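Local atomic coordinates of Ulp1-like SUMO protease (Chaetomium thermophilum, PDB entry 6DG4), a protein that probably acts as a thiol protease that processes SUMO and removes it from target proteins, this chain being the C-terminal catalytic domain of a longer protein. Residues V45-D48 / F49-L53; K119-F122 / L123-T127; A210-A214 / L215-P219; P229-R232 / Q233-A236. All coordinates share one frame; numbering follows the deposited sequence. Where two conformers were deposited one is given.

Contact 1 (V45-D48 / F49-L53); sequences VRRD and FEEKL. With GOL (glycerol), chain D.
Arg46 and Glu50 meet in a side-on salt bridge along the short helix 46-50. Both chains run extended from a CG anti to the backbone N (chi1 171° in Arg46), which carries their charged ends out past the helix together. Arg46 NE reaches Glu50 OE1 at 2.8 Å, almost straight and within the guanidinium plane, though from above the carboxylate plane; Arg46 NH2 takes Glu50 OE2 at 2.9 Å on its syn side but tilted out of the carboxylate plane. With a methionine at Arg46, the Glu50 carboxylate would probably be left without its charge mate, and Ala29 O without its NH1 donor.

A backbone bond from Glu50 N to Arg46 O, 2.8 Å long, holds the turn. At the helix start, Asp48 OD2 accepts the N-H of the N-cap residue Val45 at 2.9 Å through its anti lone pair, while OD1 binds Asn61 and Asn63.

Arg47 NH2 lies 3.8 Å from Lys52 NZ (one of two conformers); O1 of a glycerol, probably from the crystallisation liquor, accepts from both. Opposite charges thus pair at Arg46 and Glu50, while the Arg47-Lys52 approach is probably eased in part by the nearby Glu51 carboxylate, without a salt bridge.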
loop_
_atom_site.group_PDB
_atom_site.type_symbol
_atom_site.label_atom_id
_atom_site.label_comp_id
_atom_site.label_asym_id
_atom_site.label_seq_id
_atom_site.Cartn_x
_atom_site.Cartn_y
_atom_site.Cartn_z
ATOM N N VAL A 45 -0.705 9.397 17.106
ATOM C CA VAL A 45 -0.775 9.471 18.552
ATOM C C VAL A 45 -1.288 8.135 19.077
ATOM O O VAL A 45 -1.594 7.222 18.313
ATOM C CB VAL A 45 -1.657 10.639 19.040
ATOM C CG1 VAL A 45 -1.056 11.966 18.639
ATOM C CG2 VAL A 45 -3.075 10.505 18.487
ATOM N N ARG A 46 -1.381 8.041 20.403
ATOM C CA ARG A 46 -1.802 6.800 21.042
ATOM C C ARG A 46 -3.033 6.207 20.370
ATOM O O ARG A 46 -3.085 5.002 20.107
ATOM C CB ARG A 46 -2.075 7.061 22.523
ATOM C CG ARG A 46 -2.725 5.897 23.250
ATOM C CD ARG A 46 -2.917 6.214 24.720
ATOM N NE ARG A 46 -3.619 5.141 25.409
ATOM C CZ ARG A 46 -3.423 4.808 26.680
ATOM N NH1 ARG A 46 -2.537 5.463 27.422
ATOM N NH2 ARG A 46 -4.114 3.806 27.202
ATOM N N ARG A 47 -4.043 7.031 20.098
ATOM C CA ARG A 47 -5.291 6.505 19.554
ATOM C C ARG A 47 -5.069 5.723 18.263
ATOM O O ARG A 47 -5.711 4.689 18.038
ATOM C CB ARG A 47 -6.260 7.651 19.311
ATOM C CG ARG A 47 -7.584 7.213 18.784
ATOM C CD ARG A 47 -8.481 8.415 18.669
ATOM N NE ARG A 47 -9.809 8.060 18.206
ATOM C CZ ARG A 47 -10.124 7.886 16.932
ATOM N NH1 ARG A 47 -9.193 8.027 16.003
ATOM N NH2 ARG A 47 -11.366 7.575 16.591
ATOM N N ASP A 48 -4.185 6.205 17.390
ATOM C CA ASP A 48 -3.949 5.505 16.130
ATOM C C ASP A 48 -3.470 4.080 16.373
ATOM O O ASP A 48 -3.870 3.150 15.662
ATOM C CB ASP A 48 -2.934 6.281 15.294
ATOM C CG ASP A 48 -3.436 7.654 14.904
ATOM O OD1 ASP A 48 -4.346 7.744 14.057
ATOM O OD2 ASP A 48 -2.934 8.647 15.457
ATOM N N PHE A 49 -2.612 3.891 17.376
ATOM C CA PHE A 49 -2.063 2.574 17.675
ATOM C C PHE A 49 -3.030 1.749 18.511
ATOM O O PHE A 49 -3.324 0.594 18.178
ATOM C CB PHE A 49 -0.724 2.749 18.404
ATOM C CG PHE A 49 0.349 3.353 17.541
ATOM C CD1 PHE A 49 1.165 2.545 16.766
ATOM C CD2 PHE A 49 0.518 4.726 17.473
ATOM C CE1 PHE A 49 2.135 3.092 15.958
ATOM C CE2 PHE A 49 1.482 5.276 16.657
ATOM C CZ PHE A 49 2.290 4.457 15.900
ATOM N N GLU A 50 -3.545 2.334 19.594
ATOM C CA GLU A 50 -4.326 1.573 20.560
ATOM C C GLU A 50 -5.683 1.170 20.000
ATOM O O GLU A 50 -6.178 0.077 20.293
ATOM C CB GLU A 50 -4.511 2.402 21.829
ATOM C CG GLU A 50 -5.291 1.699 22.912
ATOM C CD GLU A 50 -5.389 2.520 24.165
ATOM O OE1 GLU A 50 -5.591 3.752 24.054
ATOM O OE2 GLU A 50 -5.251 1.931 25.258
ATOM N N GLU A 51 -6.311 2.040 19.211
ATOM C CA GLU A 51 -7.666 1.789 18.752
ATOM C C GLU A 51 -7.771 1.480 17.270
ATOM O O GLU A 51 -8.723 0.805 16.867
ATOM C CB GLU A 51 -8.565 2.995 19.067
ATOM C CG GLU A 51 -8.681 3.285 20.561
ATOM C CD GLU A 51 -9.581 4.458 20.860
ATOM O OE1 GLU A 51 -10.734 4.455 20.394
ATOM O OE2 GLU A 51 -9.136 5.393 21.556
ATOM N N LYS A 52 -6.805 1.922 16.459
ATOM C CA LYS A 52 -6.932 1.870 15.007
ATOM C C LYS A 52 -5.843 1.038 14.335
ATOM O O LYS A 52 -5.665 1.129 13.116
ATOM C CB LYS A 52 -6.968 3.288 14.430
ATOM C CG LYS A 52 -8.030 4.191 15.057
ATOM C CD LYS A 52 -9.440 3.659 14.822
ATOM C CE LYS A 52 -10.496 4.559 15.460
ATOM N NZ LYS A 52 -11.875 4.100 15.159
ATOM N N LEU A 53 -5.132 0.198 15.089
ATOM C CA LEU A 53 -4.110 -0.657 14.495
ATOM C C LEU A 53 -3.865 -1.928 15.298
ATOM O O LEU A 53 -3.999 -3.036 14.768
ATOM C CB LEU A 53 -2.797 0.115 14.317
ATOM C CG LEU A 53 -1.604 -0.687 13.787
ATOM C CD1 LEU A 53 -1.906 -1.446 12.500
ATOM C CD2 LEU A 53 -0.420 0.246 13.568
HETATM C C1 GOL D . -11.753 7.727 13.272
HETATM O O1 GOL D . -12.031 6.434 13.711
HETATM C C2 GOL D . -10.701 7.605 12.173
HETATM O O2 GOL D . -10.979 6.585 11.283
HETATM C C3 GOL D . -9.419 7.390 12.901
HETATM O O3 GOL D . -8.875 8.649 13.153
#

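Contact 2 (K119-F122 / L123-T127); sequences KANF and LDIDT
Leu123 packs against the ring of the preceding Phe122, its CD2 4.1 Å from Phe122 CD2, and its backbone N-H donates a hydrogen bond to a water that in turn donates to Lys119 O, linking two backbone groups. Asp124 N then bonds to Asn121 O at 2.9 Å, coming from above the carbonyl plane at a bent N-H angle of 135°. The Asp124 carboxylate divides its work: OD2 accepts from a second water 2.9 Å away, itself held by Asn121 ND2, while OD1 forms a salt bridge with Lys88. Ile125 N continues the turn with a straighter bond to Phe122 O at 3.1 Å and a weak one to Asn121 O, giving two overlapping type I-like turns. The Ile125 CD1 methyl crosses over to Asn121 ND2 at 3.8 Å. With CG between backbone N and carbonyl carbon (chi1 72°), the Asn121 amide lies where ND2 meets this methyl and the water; ND2 also binds Asn116 O, and OD1 Arg118 N.

Beyond, Asp126 and Thr127 pair with Lys88 and Thr90, leading into strand 127-134 beside the parallel strand 89-91, while the Phe122 ring is buried against Val173, Val176 and Leu177 of helix 163-177.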
loop_
_atom_site.group_PDB
_atom_site.type_symbol
_atom_site.label_atom_id
_atom_site.label_comp_id
_atom_site.label_asym_id
_atom_site.label_seq_id
_atom_site.Cartn_x
_atom_site.Cartn_y
_atom_site.Cartn_z
ATOM N N LYS A 119 2.512 12.323 -17.636
ATOM C CA LYS A 119 2.655 11.646 -18.920
ATOM C C LYS A 119 4.114 11.318 -19.216
ATOM O O LYS A 119 4.432 10.211 -19.663
ATOM C CB LYS A 119 2.066 12.517 -20.030
ATOM C CG LYS A 119 2.111 11.890 -21.427
ATOM C CD LYS A 119 1.464 12.817 -22.451
ATOM C CE LYS A 119 1.513 12.217 -23.844
ATOM N NZ LYS A 119 0.898 13.125 -24.846
ATOM N N ALA A 120 5.021 12.268 -18.973
ATOM C CA ALA A 120 6.408 12.087 -19.391
ATOM C C ALA A 120 7.095 10.924 -18.685
ATOM O O ALA A 120 7.951 10.263 -19.283
ATOM C CB ALA A 120 7.202 13.374 -19.161
ATOM N N ASN A 121 6.765 10.663 -17.422
ATOM C CA ASN A 121 7.448 9.622 -16.666
ATOM C C ASN A 121 6.579 8.403 -16.387
ATOM O O ASN A 121 7.052 7.458 -15.749
ATOM C CB ASN A 121 7.997 10.177 -15.343
ATOM C CG ASN A 121 6.904 10.468 -14.333
ATOM O OD1 ASN A 121 5.985 11.230 -14.613
ATOM N ND2 ASN A 121 7.000 9.860 -13.151
ATOM N N PHE A 122 5.333 8.389 -16.867
ATOM C CA PHE A 122 4.390 7.342 -16.486
ATOM C C PHE A 122 4.951 5.943 -16.724
ATOM O O PHE A 122 4.931 5.093 -15.827
ATOM C CB PHE A 122 3.070 7.534 -17.236
ATOM C CG PHE A 122 1.984 6.616 -16.772
ATOM C CD1 PHE A 122 1.248 6.921 -15.645
ATOM C CD2 PHE A 122 1.700 5.444 -17.455
ATOM C CE1 PHE A 122 0.253 6.082 -15.204
ATOM C CE2 PHE A 122 0.703 4.601 -17.020
ATOM C CZ PHE A 122 -0.019 4.921 -15.885
ATOM N N LEU A 123 5.436 5.673 -17.936
ATOM C CA LEU A 123 5.937 4.339 -18.253
ATOM C C LEU A 123 7.238 4.004 -17.534
ATOM O O LEU A 123 7.620 2.830 -17.510
ATOM C CB LEU A 123 6.100 4.177 -19.767
ATOM C CG LEU A 123 4.813 4.292 -20.582
ATOM C CD1 LEU A 123 5.118 4.137 -22.062
ATOM C CD2 LEU A 123 3.798 3.255 -20.151
ATOM N N ASP A 124 7.915 4.994 -16.951
ATOM C CA ASP A 124 9.119 4.766 -16.161
ATOM C C ASP A 124 8.799 4.325 -14.739
ATOM O O ASP A 124 9.686 3.826 -14.043
ATOM C CB ASP A 124 9.947 6.061 -16.138
ATOM C CG ASP A 124 11.219 5.948 -15.304
ATOM O OD1 ASP A 124 12.116 5.170 -15.689
ATOM O OD2 ASP A 124 11.337 6.661 -14.280
ATOM N N ILE A 125 7.566 4.495 -14.287
ATOM C CA ILE A 125 7.168 4.023 -12.966
ATOM C C ILE A 125 6.993 2.512 -13.025
ATOM O O ILE A 125 6.414 1.986 -13.982
ATOM C CB ILE A 125 5.854 4.707 -12.549
ATOM C CG1 ILE A 125 6.004 6.232 -12.549
ATOM C CG2 ILE A 125 5.400 4.213 -11.185
ATOM C CD1 ILE A 125 4.677 6.973 -12.383
ATOM N N ASP A 126 7.465 1.805 -11.991
ATOM C CA ASP A 126 7.217 0.371 -11.888
ATOM C C ASP A 126 5.881 0.042 -11.220
ATOM O O ASP A 126 5.187 -0.883 -11.656
ATOM C CB ASP A 126 8.308 -0.319 -11.066
ATOM C CG ASP A 126 9.646 -0.377 -11.776
ATOM O OD1 ASP A 126 9.705 -0.258 -13.018
ATOM O OD2 ASP A 126 10.654 -0.560 -11.069
ATOM N N THR A 127 5.516 0.762 -10.158
ATOM C CA THR A 127 4.373 0.395 -9.335
ATOM C C THR A 127 3.654 1.642 -8.860
ATOM O O THR A 127 4.277 2.528 -8.269
ATOM C CB THR A 127 4.848 -0.390 -8.110
ATOM O OG1 THR A 127 5.673 -1.472 -8.546
ATOM C CG2 THR A 127 3.675 -0.930 -7.329
HETATM O O HOH W 1 5.577 7.677 -20.154
HETATM O O HOH W 2 9.171 7.944 -12.817
#

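Contact 3 (A210-A214 / L215-P219); sequences AICLA and LGVDP
Cys212 O receives the N-H of Val217 at 2.8 Å, and Leu213 O that of Gly216 at 3.2 Å, the two bonds that wind up helix 202-215. Both are fairly straight, but the Val217 donor is merely tilted from the carbonyl plane, whereas the Gly216 donor stands well above it. One residue earlier, Leu215 N still makes the regular helical bond to Ile211 O at 3.1 Å. Gly216 has positive phi (78°), at which a CB would collide with the carbonyl O of Leu215.

Val217 CG1 lies 4.2 Å from Cys212 SG, and Pro219 folds back so that its CB rests 4.0 Å from Cys212 CB while its CD touches Leu213 CD2. On another side of the helix, Ile211 and Leu215 point the same way, Leu215 CD1 lying 3.9 Å from Ile211 CG2. A serine at Leu215 would probably open a gap beside the Ile211 methyl and take away the packing on Tyr75 of helix 62-80.

The nested 6→1 and 5→2 bonds, the glycine with positive phi and the Cys212-Val217 apolar pair bracketing them make a Schellman motif. It ends the helix that, as in other C48 peptidases, probably carries the nucleophilic cysteine at its far, N-terminal end.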
loop_
_atom_site.group_PDB
_atom_site.type_symbol
_atom_site.label_atom_id
_atom_site.label_comp_id
_atom_site.label_asym_id
_atom_site.label_seq_id
_atom_site.Cartn_x
_atom_site.Cartn_y
_atom_site.Cartn_z
ATOM N N ALA A 210 0.331 -4.595 -0.660
ATOM C CA ALA A 210 1.128 -3.508 -1.217
ATOM C C ALA A 210 2.620 -3.754 -1.016
ATOM O O ALA A 210 3.420 -3.496 -1.925
ATOM C CB ALA A 210 0.695 -2.171 -0.613
ATOM N N ILE A 211 3.018 -4.258 0.159
ATOM C CA ILE A 211 4.419 -4.613 0.367
ATOM C C ILE A 211 4.846 -5.635 -0.674
ATOM O O ILE A 211 5.882 -5.493 -1.332
ATOM C CB ILE A 211 4.649 -5.162 1.787
ATOM C CG1 ILE A 211 4.392 -4.107 2.862
ATOM C CG2 ILE A 211 6.077 -5.706 1.902
ATOM C CD1 ILE A 211 4.435 -4.669 4.281
ATOM N N CYS A 212 4.046 -6.689 -0.837
ATOM C CA CYS A 212 4.404 -7.755 -1.764
ATOM C C CYS A 212 4.503 -7.240 -3.196
ATOM O O CYS A 212 5.513 -7.453 -3.874
ATOM C CB CYS A 212 3.393 -8.896 -1.653
ATOM S SG CYS A 212 3.514 -9.827 -0.095
ATOM N N LEU A 213 3.468 -6.563 -3.686
ATOM C CA LEU A 213 3.501 -6.125 -5.078
ATOM C C LEU A 213 4.641 -5.141 -5.327
ATOM O O LEU A 213 5.313 -5.219 -6.361
ATOM C CB LEU A 213 2.149 -5.554 -5.500
ATOM C CG LEU A 213 1.205 -6.560 -6.161
ATOM C CD1 LEU A 213 1.659 -6.856 -7.589
ATOM C CD2 LEU A 213 1.106 -7.846 -5.348
ATOM N N ALA A 214 4.886 -4.221 -4.386
ATOM C CA ALA A 214 5.960 -3.250 -4.577
ATOM C C ALA A 214 7.321 -3.923 -4.659
ATOM O O ALA A 214 8.211 -3.432 -5.363
ATOM C CB ALA A 214 5.970 -2.232 -3.436
ATOM N N LEU A 215 7.515 -5.012 -3.912
ATOM C CA LEU A 215 8.780 -5.728 -3.876
ATOM C C LEU A 215 8.885 -6.809 -4.939
ATOM O O LEU A 215 9.961 -7.391 -5.104
ATOM C CB LEU A 215 8.970 -6.401 -2.517
ATOM C CG LEU A 215 9.168 -5.473 -1.323
ATOM C CD1 LEU A 215 9.361 -6.304 -0.070
ATOM C CD2 LEU A 215 10.348 -4.543 -1.530
ATOM N N GLY A 216 7.803 -7.105 -5.645
ATOM C CA GLY A 216 7.822 -8.206 -6.582
ATOM C C GLY A 216 7.688 -9.574 -5.954
ATOM O O GLY A 216 8.151 -10.556 -6.540
ATOM N N VAL A 217 7.062 -9.660 -4.778
ATOM C CA VAL A 217 6.870 -10.907 -4.045
ATOM C C VAL A 217 5.440 -11.386 -4.239
ATOM O O VAL A 217 4.497 -10.588 -4.206
ATOM C CB VAL A 217 7.174 -10.685 -2.551
ATOM C CG1 VAL A 217 6.742 -11.883 -1.724
ATOM C CG2 VAL A 217 8.654 -10.407 -2.348
ATOM N N ASP A 218 5.274 -12.694 -4.430
ATOM C CA ASP A 218 3.956 -13.295 -4.617
ATOM C C ASP A 218 3.204 -13.374 -3.292
ATOM O O ASP A 218 3.579 -14.160 -2.414
ATOM C CB ASP A 218 4.120 -14.696 -5.209
ATOM C CG ASP A 218 2.801 -15.327 -5.604
ATOM O OD1 ASP A 218 1.745 -14.874 -5.115
ATOM O OD2 ASP A 218 2.825 -16.292 -6.402
ATOM N N PRO A 219 2.134 -12.594 -3.105
ATOM C CA PRO A 219 1.457 -12.611 -1.797
ATOM C C PRO A 219 0.846 -13.954 -1.440
ATOM O O PRO A 219 0.806 -14.309 -0.254
ATOM C CB PRO A 219 0.398 -11.505 -1.925
ATOM C CG PRO A 219 0.136 -11.403 -3.390
ATOM C CD PRO A 219 1.473 -11.674 -4.049
#

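Contact 4 (P229-R232 / Q233-A236); sequences PLQR and QRIA
Gln231 sets out with CG anti to its own backbone nitrogen (chi1 -178°) and bends at chi2 (70°), while Arg234 bends at chi3 (59°); together these turns bring the Gln231 amide and the Arg234 guanidinium nearly coplanar. Gln231 OE1 lies at the guanidinium edge, 3.7 Å from Arg234 CD. A water closes the remaining distance, donating a hydrogen bond to Gln231 OE1 at 2.8 Å and accepting one from Arg234 NE at 2.9 Å; it is modelled at two positions too close to be filled together. Other partners fix the far ends, Thr208 OG1 for Gln231 NE2 and Thr13 O for Arg234 NH1.

The aliphatic part of Gln231 serves too: its CG meets Ile235 CD1 at 3.9 Å, the side chains crossing at about a right angle. Similarly, Gln233 NE2 passes 3.5 Å from the Leu230 CD1 methyl. Underneath run regular helical bonds, among them Ile235 N to Gln231 O at 2.8 Å and Ala236 N to Arg232 O at 3.0 Å.

Helix 228-241 lies here against helix 202-215, with Gln231 on Val204 and Ile211, and Ile235 on Ile207. Arg232 ties its buried face down, with a salt bridge to Asp201 and a bond to Ala58 O in the loop before helix 62-80.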
loop_
_atom_site.group_PDB
_atom_site.type_symbol
_atom_site.label_atom_id
_atom_site.label_comp_id
_atom_site.label_asym_id
_atom_site.label_seq_id
_atom_site.Cartn_x
_atom_site.Cartn_y
_atom_site.Cartn_z
ATOM N N PRO A 229 -2.611 -10.577 13.155
ATOM C CA PRO A 229 -2.407 -9.904 14.453
ATOM C C PRO A 229 -0.958 -9.513 14.682
ATOM O O PRO A 229 -0.667 -8.404 15.150
ATOM C CB PRO A 229 -2.919 -10.935 15.464
ATOM C CG PRO A 229 -3.997 -11.662 14.705
ATOM C CD PRO A 229 -3.437 -11.794 13.303
ATOM N N LEU A 230 -0.030 -10.392 14.321
ATOM C CA LEU A 230 1.382 -10.047 14.409
ATOM C C LEU A 230 1.749 -8.956 13.409
ATOM O O LEU A 230 2.527 -8.050 13.729
ATOM C CB LEU A 230 2.207 -11.305 14.178
ATOM C CG LEU A 230 3.702 -11.122 13.977
ATOM C CD1 LEU A 230 4.330 -10.422 15.171
ATOM C CD2 LEU A 230 4.314 -12.502 13.735
ATOM N N GLN A 231 1.206 -9.020 12.196
ATOM C CA GLN A 231 1.511 -7.993 11.207
ATOM C C GLN A 231 1.086 -6.610 11.685
ATOM O O GLN A 231 1.749 -5.619 11.364
ATOM C CB GLN A 231 0.829 -8.342 9.889
ATOM C CG GLN A 231 1.105 -7.386 8.737
ATOM C CD GLN A 231 2.514 -7.438 8.193
ATOM O OE1 GLN A 231 3.481 -7.699 8.912
ATOM N NE2 GLN A 231 2.635 -7.164 6.900
ATOM N N ARG A 232 0.000 -6.513 12.459
ATOM C CA ARG A 232 -0.372 -5.223 13.031
ATOM C C ARG A 232 0.740 -4.675 13.916
ATOM O O ARG A 232 1.030 -3.475 13.887
ATOM C CB ARG A 232 -1.669 -5.348 13.828
ATOM C CG ARG A 232 -2.878 -5.655 12.974
ATOM C CD ARG A 232 -4.013 -6.188 13.835
ATOM N NE ARG A 232 -5.180 -6.513 13.023
ATOM C CZ ARG A 232 -6.157 -5.658 12.738
ATOM N NH1 ARG A 232 -6.112 -4.416 13.195
ATOM N NH2 ARG A 232 -7.167 -6.042 11.969
ATOM N N GLN A 233 1.351 -5.539 14.735
ATOM C CA GLN A 233 2.452 -5.105 15.584
ATOM C C GLN A 233 3.646 -4.668 14.750
ATOM O O GLN A 233 4.325 -3.691 15.088
ATOM C CB GLN A 233 2.899 -6.239 16.501
ATOM C CG GLN A 233 1.914 -6.671 17.518
ATOM C CD GLN A 233 2.547 -7.672 18.461
ATOM O OE1 GLN A 233 2.709 -7.422 19.658
ATOM N NE2 GLN A 233 2.941 -8.804 17.915
ATOM N N ARG A 234 3.930 -5.400 13.668
ATOM C CA ARG A 234 5.056 -5.050 12.812
ATOM C C ARG A 234 4.818 -3.722 12.108
ATOM O O ARG A 234 5.735 -2.901 12.000
ATOM C CB ARG A 234 5.303 -6.165 11.798
ATOM C CG ARG A 234 5.723 -7.490 12.446
ATOM C CD ARG A 234 6.131 -8.540 11.406
ATOM N NE ARG A 234 7.244 -8.024 10.622
ATOM C CZ ARG A 234 8.505 -7.958 11.040
ATOM N NH1 ARG A 234 8.868 -8.420 12.232
ATOM N NH2 ARG A 234 9.414 -7.412 10.256
ATOM N N ILE A 235 3.595 -3.495 11.619
ATOM C CA ILE A 235 3.265 -2.211 11.009
ATOM C C ILE A 235 3.446 -1.092 12.019
ATOM O O ILE A 235 3.999 -0.030 11.706
ATOM C CB ILE A 235 1.833 -2.242 10.443
ATOM C CG1 ILE A 235 1.751 -3.185 9.239
ATOM C CG2 ILE A 235 1.370 -0.833 10.047
ATOM C CD1 ILE A 235 0.326 -3.594 8.907
ATOM N N ALA A 236 2.987 -1.310 13.255
ATOM C CA ALA A 236 3.160 -0.307 14.300
ATOM C C ALA A 236 4.636 0.009 14.511
ATOM O O ALA A 236 5.026 1.179 14.610
ATOM C CB ALA A 236 2.527 -0.796 15.603
HETATM O O HOH W 3 6.109 -7.841 7.946
HETATM O O HOH W 4 5.573 -6.201 8.409
#

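How the contacts relate
All four contacts are local, each within one unbroken stretch, and they follow in series without nesting or crossing. From the N terminus, contact 1 forms helix 46-50 and the turn after it; contact 2 shapes the loop entering strand 127-134; contact 3 closes the end of helix 202-215; contact 4 lies along the next helix, 228-241. Contacts 1 and 4 touch: Leu53 O meets Arg232 NH1 at 3.0 Å, probably a hydrogen bond, and Leu53 and Phe49 pack on Ala236. Contact 3 joins contact 4 through Ile211 and Gln231, and contact 2 through Ala214 and Thr127. Contacts 1 and 2, their centres 35 Å apart, lie on opposite sides of the chain's centre.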